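Local coordinates for peroxiredoxin (Mycobacterium tuberculosis, PDB 5EPF), which reduces hydrogen peroxide and organic hydroperoxides with a reactive cysteine thiol, protecting the cell against oxidative stress, at residues L41-A46 / T125-D130. Sequence-based numbering, arbitrary orientation.
Sequences LFFYPA and TTFVID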
ATOM      1  N   LEU A  41       0.667  -3.569  -1.175  1.00  5.98           N
ATOM      2  CA  LEU A  41      -0.057  -2.306  -1.313  1.00  5.41           C
ATOM      3  C   LEU A  41      -0.679  -2.001   0.045  1.00  5.19           C
ATOM      4  O   LEU A  41      -1.600  -2.702   0.477  1.00  6.30           O
ATOM      5  CB  LEU A  41      -1.148  -2.429  -2.386  1.00  6.32           C
ATOM      6  CG  LEU A  41      -1.936  -1.151  -2.688  1.00  6.56           C
ATOM      7  CD1 LEU A  41      -1.024  -0.072  -3.297  1.00  7.97           C
ATOM      8  CD2 LEU A  41      -3.119  -1.471  -3.605  1.00  8.72           C
ATOM      9  N   PHE A  42      -0.147  -1.003   0.746  1.00  5.79           N
ATOM     10  CA  PHE A  42      -0.568  -0.736   2.113  1.00  5.49           C
ATOM     11  C   PHE A  42      -1.338   0.577   2.173  1.00  5.61           C
ATOM     12  O   PHE A  42      -0.766   1.653   1.954  1.00  6.39           O
ATOM     13  CB  PHE A  42       0.568  -0.864   3.143  1.00  6.44           C
ATOM     14  CG  PHE A  42       1.674   0.193   3.093  1.00  6.94           C
ATOM     15  CD1 PHE A  42       1.646   1.290   3.955  1.00  7.26           C
ATOM     16  CD2 PHE A  42       2.792   0.027   2.283  1.00  6.96           C
ATOM     17  CE1 PHE A  42       2.675   2.225   3.963  1.00  8.01           C
ATOM     18  CE2 PHE A  42       3.833   0.973   2.285  1.00  7.31           C
ATOM     19  CZ  PHE A  42       3.769   2.050   3.139  1.00  8.03           C
ATOM     20  N   PHE A  43      -2.642   0.474   2.454  1.00  6.22           N
ATOM     21  CA  PHE A  43      -3.505   1.638   2.630  1.00  6.46           C
ATOM     22  C   PHE A  43      -3.342   2.138   4.061  1.00  6.85           C
ATOM     23  O   PHE A  43      -3.500   1.375   5.025  1.00  7.08           O
ATOM     24  CB  PHE A  43      -4.969   1.239   2.447  1.00  7.44           C
ATOM     25  CG  PHE A  43      -5.402   1.049   1.023  1.00  7.57           C
ATOM     26  CD1 PHE A  43      -6.002   2.077   0.310  1.00  8.02           C
ATOM     27  CD2 PHE A  43      -5.256  -0.190   0.414  1.00  7.61           C
ATOM     28  CE1 PHE A  43      -6.420   1.876  -1.014  1.00  9.01           C
ATOM     29  CE2 PHE A  43      -5.684  -0.414  -0.882  1.00  8.86           C
ATOM     30  CZ  PHE A  43      -6.266   0.625  -1.602  1.00  9.08           C
ATOM     31  N   TYR A  44      -3.084   3.432   4.202  1.00  7.13           N
ATOM     32  CA  TYR A  44      -2.989   4.028   5.528  1.00  7.04           C
ATOM     33  C   TYR A  44      -3.901   5.242   5.620  1.00  7.57           C
ATOM     34  O   TYR A  44      -4.114   5.941   4.622  1.00  8.33           O
ATOM     35  CB  TYR A  44      -1.544   4.410   5.900  1.00  7.94           C
ATOM     36  CG  TYR A  44      -0.827   5.300   4.894  1.00  7.50           C
ATOM     37  CD1 TYR A  44      -0.965   6.688   4.927  1.00  8.48           C
ATOM     38  CD2 TYR A  44       0.021   4.744   3.931  1.00  8.89           C
ATOM     39  CE1 TYR A  44      -0.281   7.499   4.012  1.00  8.53           C
ATOM     40  CE2 TYR A  44       0.686   5.540   3.024  1.00  8.59           C
ATOM     41  CZ  TYR A  44       0.542   6.908   3.074  1.00  8.52           C
ATOM     42  OH  TYR A  44       1.226   7.673   2.171  1.00  9.52           O
ATOM     43  N   PRO A  45      -4.464   5.514   6.804  1.00  8.05           N
ATOM     44  CA  PRO A  45      -5.462   6.604   6.883  1.00  9.11           C
ATOM     45  C   PRO A  45      -4.914   7.983   6.557  1.00  8.56           C
ATOM     46  O   PRO A  45      -5.566   8.754   5.844  1.00  8.43           O
ATOM     47  CB  PRO A  45      -6.008   6.505   8.323  1.00 10.33           C
ATOM     48  CG  PRO A  45      -5.618   5.165   8.826  1.00 11.90           C
ATOM     49  CD  PRO A  45      -4.478   4.646   7.999  1.00  8.23           C
ATOM     50  N   ALA A  46      -3.744   8.327   7.084  1.00  8.05           N
ATOM     51  CA  ALA A  46      -3.309   9.718   7.049  1.00  8.50           C
ATOM     52  C   ALA A  46      -1.792   9.776   7.128  1.00  8.22           C
ATOM     53  O   ALA A  46      -1.200   9.428   8.156  1.00  9.70           O
ATOM     54  CB  ALA A  46      -3.939  10.519   8.191  1.00 10.22           C
ATOM     55  N   THR A 125      -5.367  -1.061   5.834  1.00  7.64           N
ATOM     56  CA  THR A 125      -5.471  -2.412   5.294  1.00  6.88           C
ATOM     57  C   THR A 125      -4.341  -2.611   4.303  1.00  7.05           C
ATOM     58  O   THR A 125      -4.067  -1.715   3.502  1.00  7.01           O
ATOM     59  CB  THR A 125      -6.803  -2.603   4.543  1.00  7.25           C
ATOM     60  OG1 THR A 125      -7.883  -1.985   5.257  1.00  9.23           O
ATOM     61  CG2 THR A 125      -7.112  -4.059   4.342  1.00  8.03           C
ATOM     62  N   THR A 126      -3.706  -3.784   4.341  1.00  6.37           N
ATOM     63  CA  THR A 126      -2.622  -4.113   3.422  1.00  6.07           C
ATOM     64  C   THR A 126      -2.979  -5.323   2.582  1.00  6.07           C
ATOM     65  O   THR A 126      -3.459  -6.339   3.107  1.00  7.04           O
ATOM     66  CB  THR A 126      -1.335  -4.360   4.202  1.00  6.63           C
ATOM     67  OG1 THR A 126      -1.017  -3.168   4.935  1.00  7.28           O
ATOM     68  CG2 THR A 126      -0.174  -4.739   3.297  1.00  8.15           C
ATOM     69  N   PHE A 127      -2.712  -5.219   1.281  1.00  5.96           N
ATOM     70  CA  PHE A 127      -2.970  -6.300   0.332  1.00  5.86           C
ATOM     71  C   PHE A 127      -1.651  -6.737  -0.284  1.00  6.08           C
ATOM     72  O   PHE A 127      -0.937  -5.917  -0.874  1.00  7.54           O
ATOM     73  CB  PHE A 127      -3.928  -5.815  -0.760  1.00  6.91           C
ATOM     74  CG  PHE A 127      -5.262  -5.381  -0.212  1.00  6.89           C
ATOM     75  CD1 PHE A 127      -6.307  -6.281  -0.063  1.00  7.52           C
ATOM     76  CD2 PHE A 127      -5.456  -4.067   0.210  1.00  7.92           C
ATOM     77  CE1 PHE A 127      -7.520  -5.904   0.483  1.00  8.11           C
ATOM     78  CE2 PHE A 127      -6.683  -3.665   0.761  1.00  8.10           C
ATOM     79  CZ  PHE A 127      -7.706  -4.595   0.885  1.00  8.05           C
ATOM     80  N   VAL A 128      -1.332  -8.024  -0.173  1.00  6.29           N
ATOM     81  CA  VAL A 128      -0.183  -8.580  -0.888  1.00  6.56           C
ATOM     82  C   VAL A 128      -0.709  -9.099  -2.222  1.00  6.46           C
ATOM     83  O   VAL A 128      -1.568  -9.991  -2.247  1.00  7.74           O
ATOM     84  CB  VAL A 128       0.488  -9.701  -0.079  1.00  7.72           C
ATOM     85  CG1 VAL A 128       1.698 -10.236  -0.822  1.00  8.72           C
ATOM     86  CG2 VAL A 128       0.854  -9.235   1.318  1.00  8.61           C
ATOM     87  N   ILE A 129      -0.240  -8.512  -3.323  1.00  6.98           N
ATOM     88  CA  ILE A 129      -0.795  -8.750  -4.656  1.00  7.61           C
ATOM     89  C   ILE A 129       0.258  -9.430  -5.525  1.00  8.25           C
ATOM     90  O   ILE A 129       1.359  -8.899  -5.708  1.00  8.69           O
ATOM     91  CB  ILE A 129      -1.256  -7.432  -5.302  1.00  7.72           C
ATOM     92  CG1 ILE A 129      -2.245  -6.684  -4.382  1.00  8.65           C
ATOM     93  CG2 ILE A 129      -1.835  -7.699  -6.719  1.00  8.91           C
ATOM     94  CD1 ILE A 129      -2.553  -5.259  -4.829  1.00  9.35           C
ATOM     95  N   ASP A 130      -0.078 -10.599  -6.078  1.00  8.30           N
ATOM     96  CA  ASP A 130       0.871 -11.321  -6.909  1.00  9.00           C
ATOM     97  C   ASP A 130       0.904 -10.716  -8.319  1.00 10.17           C
ATOM     98  O   ASP A 130       0.090  -9.862  -8.684  1.00 10.45           O
ATOM     99  CB  ASP A 130       0.466 -12.798  -6.997  1.00 10.33           C
ATOM    100  CG  ASP A 130       1.642 -13.745  -7.216  1.00 12.01           C
ATOM    101  OD1 ASP A 130       2.770 -13.287  -7.526  1.00 12.40           O
ATOM    102  OD2 ASP A 130       1.401 -14.969  -7.080  1.00 13.87           O
TER
HETATM  103  O   HOH W   1      -1.864  -0.651   5.773  1.00  7.68           O
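Phe-43 and Phe-127 meet rim to rim on one face of the central antiparallel strand pair of the thioredoxin fold of this peroxiredoxin, where strand 39-43 is flanked by the parallel strand 72-77 and the antiparallel strand 125-129. Their planes stand nearly perpendicular, at 86°, yet neither ring lies over the other's face: CD2 of Phe-43 sits in the plane of the Phe-127 ring, at its edge, 3.8 Å from CE2 of Phe-127. In both residues CG lies anti to the carbonyl carbon, beside the backbone N, and with this shared torsion the two rings come together on that face. Phe-109 meets both of them. On the same face, CB and CD2 of Leu-41 each come to 4.0 Å from the CD1 tip of Ile-129, extending the apolar layer.

The opposite face mixes a hydroxyl with an aromatic residue. Thr-126 directs OG1 over CB of Phe-42, at 3.3 Å, while the Phe-42 ring leads away to stack on Phe-59 of helix 50-61, the helix that bears the active-site Cys-52. Phe-42 holds CG between its backbone N and carbonyl carbon (chi1 69°), taking the ring off the strand pair. His-148 ND1 hydrogen-bonds to Thr-126 OG1, tying the sheet to helix 145-158.

Four backbone hydrogen bonds fix the register, two between Leu-41 and Phe-127 and two between Phe-43 and Thr-125; the bond from Thr-125 N to Phe-43 O is the longest, at 3.2 Å. That carbonyl has a second partner: a water donates to Phe-43 O at 2.7 Å and accepts from Thr-126 OG1 at 2.8 Å.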